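Local coordinates for protein probable peptidyl-prolyl cis-trans isomerase (Mimivirus, PDB 2OSE) that belongs to the cyclophilin family, forms a homotrimer, and probably acts as a peptidyl-prolyl cis-trans isomerase that binds cyclosporin A, at residues Ile112-Gly117 / Gly139-Asp144; Leu131-Asp136 / Arg165-Ile170. All blocks are in the same frame, centred on the assembly; numbering follows the deposited sequence.

Contact 1 of 2, residues Ile112-Gly117 / Gly139-Asp144; sequences IPPVFG and GNRYYD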
loop_
_atom_site.group_PDB
_atom_site.type_symbol
_atom_site.label_atom_id
_atom_site.label_comp_id
_atom_site.label_asym_id
_atom_site.label_seq_id
_atom_site.Cartn_x
_atom_site.Cartn_y
_atom_site.Cartn_z
ATOM N N ILE A 112 19.210 14.382 11.380
ATOM C CA ILE A 112 20.664 14.255 11.292
ATOM C C ILE A 112 21.164 14.817 9.975
ATOM O O ILE A 112 20.802 14.320 8.927
ATOM C CB ILE A 112 21.158 12.758 11.435
ATOM C CG1 ILE A 112 20.606 12.141 12.711
ATOM C CG2 ILE A 112 22.692 12.691 11.399
ATOM C CD1 ILE A 112 20.596 10.609 12.719
ATOM N N PRO A 113 22.027 15.862 10.029
ATOM C CA PRO A 113 22.593 16.473 8.828
ATOM C C PRO A 113 23.528 15.559 8.077
ATOM O O PRO A 113 24.129 14.675 8.689
ATOM C CB PRO A 113 23.378 17.677 9.379
ATOM C CG PRO A 113 22.724 17.974 10.666
ATOM C CD PRO A 113 22.440 16.600 11.237
ATOM N N PRO A 114 23.681 15.790 6.761
ATOM C CA PRO A 114 24.565 14.960 5.978
ATOM C C PRO A 114 26.034 15.356 6.180
ATOM O O PRO A 114 26.725 15.700 5.228
ATOM C CB PRO A 114 24.092 15.184 4.527
ATOM C CG PRO A 114 23.310 16.485 4.536
ATOM C CD PRO A 114 23.051 16.872 5.959
ATOM N N VAL A 115 26.499 15.287 7.420
ATOM C CA VAL A 115 27.915 15.541 7.686
ATOM C C VAL A 115 28.654 14.219 7.709
ATOM O O VAL A 115 28.660 13.543 8.729
ATOM C CB VAL A 115 28.150 16.280 9.032
ATOM C CG1 VAL A 115 29.633 16.632 9.170
ATOM C CG2 VAL A 115 27.315 17.536 9.127
ATOM N N PHE A 116 29.269 13.866 6.589
ATOM C CA PHE A 116 29.925 12.568 6.434
ATOM C C PHE A 116 31.380 12.595 6.863
ATOM O O PHE A 116 32.005 13.665 6.975
ATOM C CB PHE A 116 29.821 12.036 4.998
ATOM C CG PHE A 116 28.406 11.894 4.503
ATOM C CD1 PHE A 116 27.370 11.590 5.381
ATOM C CD2 PHE A 116 28.111 12.066 3.157
ATOM C CE1 PHE A 116 26.060 11.461 4.932
ATOM C CE2 PHE A 116 26.802 11.946 2.705
ATOM C CZ PHE A 116 25.775 11.634 3.602
ATOM N N GLY A 117 31.921 11.408 7.103
ATOM C CA GLY A 117 33.270 11.312 7.594
ATOM C C GLY A 117 34.231 11.343 6.443
ATOM O O GLY A 117 33.877 11.732 5.315
ATOM N N GLY A 139 13.915 21.369 0.718
ATOM C CA GLY A 139 14.673 20.583 -0.230
ATOM C C GLY A 139 16.002 20.130 0.366
ATOM O O GLY A 139 16.862 19.640 -0.358
ATOM N N ASN A 140 16.185 20.305 1.671
ATOM C CA ASN A 140 17.440 19.896 2.308
ATOM C C ASN A 140 17.374 18.409 2.735
ATOM O O ASN A 140 16.368 17.964 3.265
ATOM C CB ASN A 140 17.768 20.760 3.540
ATOM C CG ASN A 140 17.916 22.276 3.221
ATOM O OD1 ASN A 140 18.380 22.677 2.152
ATOM N ND2 ASN A 140 17.548 23.102 4.188
ATOM N N ARG A 141 18.486 17.700 2.540
ATOM C CA ARG A 141 18.668 16.282 2.882
ATOM C C ARG A 141 18.982 16.034 4.363
ATOM O O ARG A 141 19.836 16.704 4.946
ATOM C CB ARG A 141 19.779 15.731 1.969
ATOM C CG ARG A 141 20.245 14.288 2.226
ATOM C CD ARG A 141 21.087 13.771 1.072
ATOM N NE ARG A 141 22.542 13.997 1.215
ATOM C CZ ARG A 141 23.275 14.853 0.482
ATOM N NH1 ARG A 141 22.723 15.597 -0.478
ATOM N NH2 ARG A 141 24.584 14.963 0.700
ATOM N N TYR A 142 18.290 15.069 4.965
ATOM C CA TYR A 142 18.535 14.645 6.345
ATOM C C TYR A 142 18.407 13.121 6.466
ATOM O O TYR A 142 17.910 12.475 5.568
ATOM C CB TYR A 142 17.588 15.319 7.352
ATOM C CG TYR A 142 17.846 16.811 7.556
ATOM C CD1 TYR A 142 18.893 17.274 8.394
ATOM C CD2 TYR A 142 17.061 17.767 6.892
ATOM C CE1 TYR A 142 19.133 18.664 8.564
ATOM C CE2 TYR A 142 17.306 19.166 7.051
ATOM C CZ TYR A 142 18.334 19.591 7.878
ATOM O OH TYR A 142 18.541 20.948 8.029
ATOM N N TYR A 143 18.845 12.586 7.601
ATOM C CA TYR A 143 18.771 11.169 7.889
ATOM C C TYR A 143 18.121 10.979 9.225
ATOM O O TYR A 143 18.006 11.919 10.036
ATOM C CB TYR A 143 20.158 10.523 7.847
ATOM C CG TYR A 143 20.781 10.598 6.489
ATOM C CD1 TYR A 143 20.648 9.550 5.583
ATOM C CD2 TYR A 143 21.499 11.714 6.094
ATOM C CE1 TYR A 143 21.208 9.619 4.343
ATOM C CE2 TYR A 143 22.051 11.797 4.850
ATOM C CZ TYR A 143 21.896 10.755 3.968
ATOM O OH TYR A 143 22.478 10.807 2.724
ATOM N N ASP A 144 17.659 9.760 9.445
ATOM C CA ASP A 144 17.081 9.394 10.716
ATOM C C ASP A 144 17.413 7.903 11.013
ATOM O O ASP A 144 18.432 7.369 10.531
ATOM C CB ASP A 144 15.561 9.769 10.770
ATOM C CG ASP A 144 14.730 9.162 9.627
ATOM O OD1 ASP A 144 15.169 8.141 9.013
ATOM O OD2 ASP A 144 13.609 9.708 9.346
#
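Tyr143 and Phe116 meet almost at right angles as side chains, the CZ of Phe116 coming to 3.5 Å from the OH of Tyr143 and to 3.9 Å from its CE2. The two ring planes are inclined at 62° with centroids 6.0 Å apart, an oblique pair. Tyr143 lies at the edge of the Phe116 ring, near its plane, while the carbonyl O of Pro114 sits over the centre of one Phe116 face. Pro114 touches the Tyr143 ring too, at its edge, with CB 4.0 Å from CE2. With CG anti to its carbonyl carbon (chi1 -63°), Tyr143 starts its ring beside its own backbone N; the hydroxyl at the far end hydrogen-bonds the backbone O of Asp166.

Pro114 also works against Arg141. Its CG lies over one face of the guanidinium, CB comes 3.8 Å from NE, and its CD rests 3.4 Å from the Arg141 carbonyl O. The Arg141 chain bends at chi3 (91°), and NE forms a salt bridge with Asp166, which probably helps hold the flat group beside the proline.

Tyr142 turns its ring edge to the backbone, CD1 facing the Ile112 carbonyl and CE1 the Pro113 ring. The backbones are joined by a reciprocal pair of hydrogen bonds, Ile112 N to Tyr143 O at 3.1 Å and Tyr143 N to Ile112 O at 2.9 Å. Ile112 then reaches on to helix 41-52, and Phe40 adds edge-to-face contacts to both Phe116 and Tyr143. What results is a single antiparallel hydrogen-bonded bridge, Ile112 with Tyr143, followed by an inverse gamma turn centred on Pro114, which ties the cyclophilin loop between strands 89-92 and 128-135 to segment 139-144.

Contact 2 of 2, residues Leu131-Asp136 / Arg165-Ile170; sequences LVPYTD and RDQVVI
Leu131 and Ile170 make the main apolar contact: the CD1 methyl of Ile170 comes 3.7 Å from the CG of Leu131 and equally close to its CD2, the two side chains crossing at about a right angle. Ile170 carries CG1 between its backbone N and carbonyl carbon (chi1 58°), and CD1 continues from there to the leucine fork. Val168 adds a wider touch, its CG1 4.2 Å from the CB of Leu131. Farther along, the Pro133 ring packs across Asp166, CG to CB at 3.8 Å, with the Asp166 carbonyl O beside the same ring carbon.

One direct hydrogen bond joins the backbones, from Leu131 N to Val168 O at 3.0 Å, the donor tilted 30° from the carbonyl plane.

A water makes the second polar link. It donates to Gln167 OE1 at 2.6 Å and, more weakly, to Leu131 O, bridging the backbone of one segment to a side chain of the other. Gln167 is bent at chi2 (-94°), and its OE1 also lies 3.5 Å from Pro133 CD and close to CG2 of Val132, whose side chain runs beside it in the same direction. The amide is gripped from its other end as well: NE2 hydrogen-bonds Ala191 O of the second subunit, whose Arg193 binds the carbonyls of Val132 and Pro133.

Here strands 128-135 and 168-175, antiparallel neighbours in the cyclophilin beta-barrel, meet beside the loop before the second strand, with an inverse gamma turn centred on Gln167 and the trimer interface alongside.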
loop_
_atom_site.group_PDB
_atom_site.type_symbol
_atom_site.label_atom_id
_atom_site.label_comp_id
_atom_site.label_asym_id
_atom_site.label_seq_id
_atom_site.Cartn_x
_atom_site.Cartn_y
_atom_site.Cartn_z
ATOM N N LEU A 131 21.950 4.237 5.404
ATOM C CA LEU A 131 20.877 5.061 5.970
ATOM C C LEU A 131 20.069 5.688 4.826
ATOM O O LEU A 131 20.621 6.125 3.843
ATOM C CB LEU A 131 21.411 6.144 6.922
ATOM C CG LEU A 131 22.119 5.624 8.169
ATOM C CD1 LEU A 131 22.701 6.792 9.004
ATOM C CD2 LEU A 131 21.208 4.713 9.035
ATOM N N VAL A 132 18.751 5.702 4.977
ATOM C CA VAL A 132 17.879 6.170 3.901
ATOM C C VAL A 132 17.624 7.685 4.085
ATOM O O VAL A 132 17.165 8.113 5.153
ATOM C CB VAL A 132 16.565 5.350 3.877
ATOM C CG1 VAL A 132 15.592 5.861 2.775
ATOM C CG2 VAL A 132 16.879 3.838 3.682
ATOM N N PRO A 133 17.950 8.491 3.059
ATOM C CA PRO A 133 17.756 9.934 3.187
ATOM C C PRO A 133 16.254 10.329 3.125
ATOM O O PRO A 133 15.401 9.550 2.677
ATOM C CB PRO A 133 18.507 10.503 1.980
ATOM C CG PRO A 133 18.493 9.410 0.977
ATOM C CD PRO A 133 18.486 8.112 1.736
ATOM N N TYR A 134 15.950 11.510 3.641
ATOM C CA TYR A 134 14.688 12.195 3.312
ATOM C C TYR A 134 14.965 13.696 3.046
ATOM O O TYR A 134 16.077 14.177 3.294
ATOM C CB TYR A 134 13.634 11.992 4.398
ATOM C CG TYR A 134 13.858 12.776 5.663
ATOM C CD1 TYR A 134 13.286 14.050 5.820
ATOM C CD2 TYR A 134 14.599 12.251 6.721
ATOM C CE1 TYR A 134 13.444 14.773 6.978
ATOM C CE2 TYR A 134 14.759 12.959 7.898
ATOM C CZ TYR A 134 14.184 14.227 8.016
ATOM O OH TYR A 134 14.340 14.944 9.159
ATOM N N THR A 135 13.965 14.391 2.494
ATOM C CA THR A 135 14.081 15.808 2.101
ATOM C C THR A 135 13.049 16.599 2.887
ATOM O O THR A 135 11.891 16.168 3.046
ATOM C CB THR A 135 13.903 15.975 0.585
ATOM O OG1 THR A 135 14.907 15.220 -0.096
ATOM C CG2 THR A 135 14.076 17.418 0.160
ATOM N N ASP A 136 13.464 17.743 3.427
ATOM C CA ASP A 136 12.562 18.538 4.229
ATOM C C ASP A 136 11.825 19.538 3.328
ATOM O O ASP A 136 12.021 19.527 2.117
ATOM C CB ASP A 136 13.304 19.221 5.389
ATOM C CG ASP A 136 14.210 20.372 4.938
ATOM O OD1 ASP A 136 14.386 20.631 3.714
ATOM O OD2 ASP A 136 14.757 21.027 5.848
ATOM N N ARG A 165 23.236 8.026 -4.618
ATOM C CA ARG A 165 24.488 8.165 -3.850
ATOM C C ARG A 165 24.211 8.567 -2.394
ATOM O O ARG A 165 24.998 8.245 -1.489
ATOM C CB ARG A 165 25.360 9.208 -4.546
ATOM C CG ARG A 165 26.521 9.746 -3.767
ATOM C CD ARG A 165 27.850 9.165 -4.217
ATOM N NE ARG A 165 28.951 9.724 -3.421
ATOM C CZ ARG A 165 30.240 9.552 -3.705
ATOM N NH1 ARG A 165 30.591 8.830 -4.774
ATOM N NH2 ARG A 165 31.176 10.095 -2.929
ATOM N N ASP A 166 23.082 9.244 -2.170
ATOM C CA ASP A 166 22.670 9.650 -0.836
ATOM C C ASP A 166 22.192 8.477 0.034
ATOM O O ASP A 166 21.913 8.669 1.209
ATOM C CB ASP A 166 21.540 10.683 -0.895
ATOM C CG ASP A 166 21.976 12.028 -1.470
ATOM O OD1 ASP A 166 23.186 12.362 -1.432
ATOM O OD2 ASP A 166 21.065 12.757 -1.940
ATOM N N GLN A 167 22.044 7.299 -0.564
ATOM C CA GLN A 167 21.751 6.076 0.185
ATOM C C GLN A 167 23.092 5.620 0.730
ATOM O O GLN A 167 23.749 4.747 0.159
ATOM C CB GLN A 167 21.085 5.033 -0.720
ATOM C CG GLN A 167 19.704 5.492 -1.304
ATOM C CD GLN A 167 18.492 5.063 -0.497
ATOM O OE1 GLN A 167 18.584 4.739 0.684
ATOM N NE2 GLN A 167 17.329 5.037 -1.158
ATOM N N VAL A 168 23.494 6.236 1.832
ATOM C CA VAL A 168 24.893 6.187 2.307
ATOM C C VAL A 168 25.243 4.939 3.151
ATOM O O VAL A 168 24.652 4.704 4.200
ATOM C CB VAL A 168 25.257 7.500 3.080
ATOM C CG1 VAL A 168 24.396 7.644 4.335
ATOM C CG2 VAL A 168 26.777 7.527 3.472
ATOM N N VAL A 169 26.220 4.172 2.667
ATOM C CA VAL A 169 26.704 2.960 3.325
ATOM C C VAL A 169 27.467 3.290 4.618
ATOM O O VAL A 169 28.449 4.054 4.603
ATOM C CB VAL A 169 27.595 2.141 2.378
ATOM C CG1 VAL A 169 28.204 0.873 3.079
ATOM C CG2 VAL A 169 26.817 1.736 1.169
ATOM N N ILE A 170 27.011 2.698 5.714
ATOM C CA ILE A 170 27.584 2.907 7.047
ATOM C C ILE A 170 28.029 1.593 7.735
ATOM O O ILE A 170 28.497 1.639 8.873
ATOM C CB ILE A 170 26.613 3.654 8.002
ATOM C CG1 ILE A 170 25.277 2.907 8.164
ATOM C CG2 ILE A 170 26.350 5.147 7.545
ATOM C CD1 ILE A 170 24.626 3.257 9.467
HETATM O O HOH W 1 20.353 3.787 2.361
#

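In the fold
The centres of contacts 1 and 2 lie about 7 Å apart, on the same side of the chain's centre, and their segments alternate along the sequence: 112-117, 131-136, 139-144, 165-170. Strands 128-135 and 141-142 follow one another and are neighbours in the antiparallel sheet, with 168-175 pairing to 128-135 as well. Tyr142 O probably accepts a hydrogen bond from Tyr134 N (2.9 Å), joining the contacts through the backbone. Segment 139-144 thus stands between loop 112-117 and strand 128-135. Arg193 of the second subunit reaches both contacts, placing this corner of the cyclophilin fold at the trimer interface.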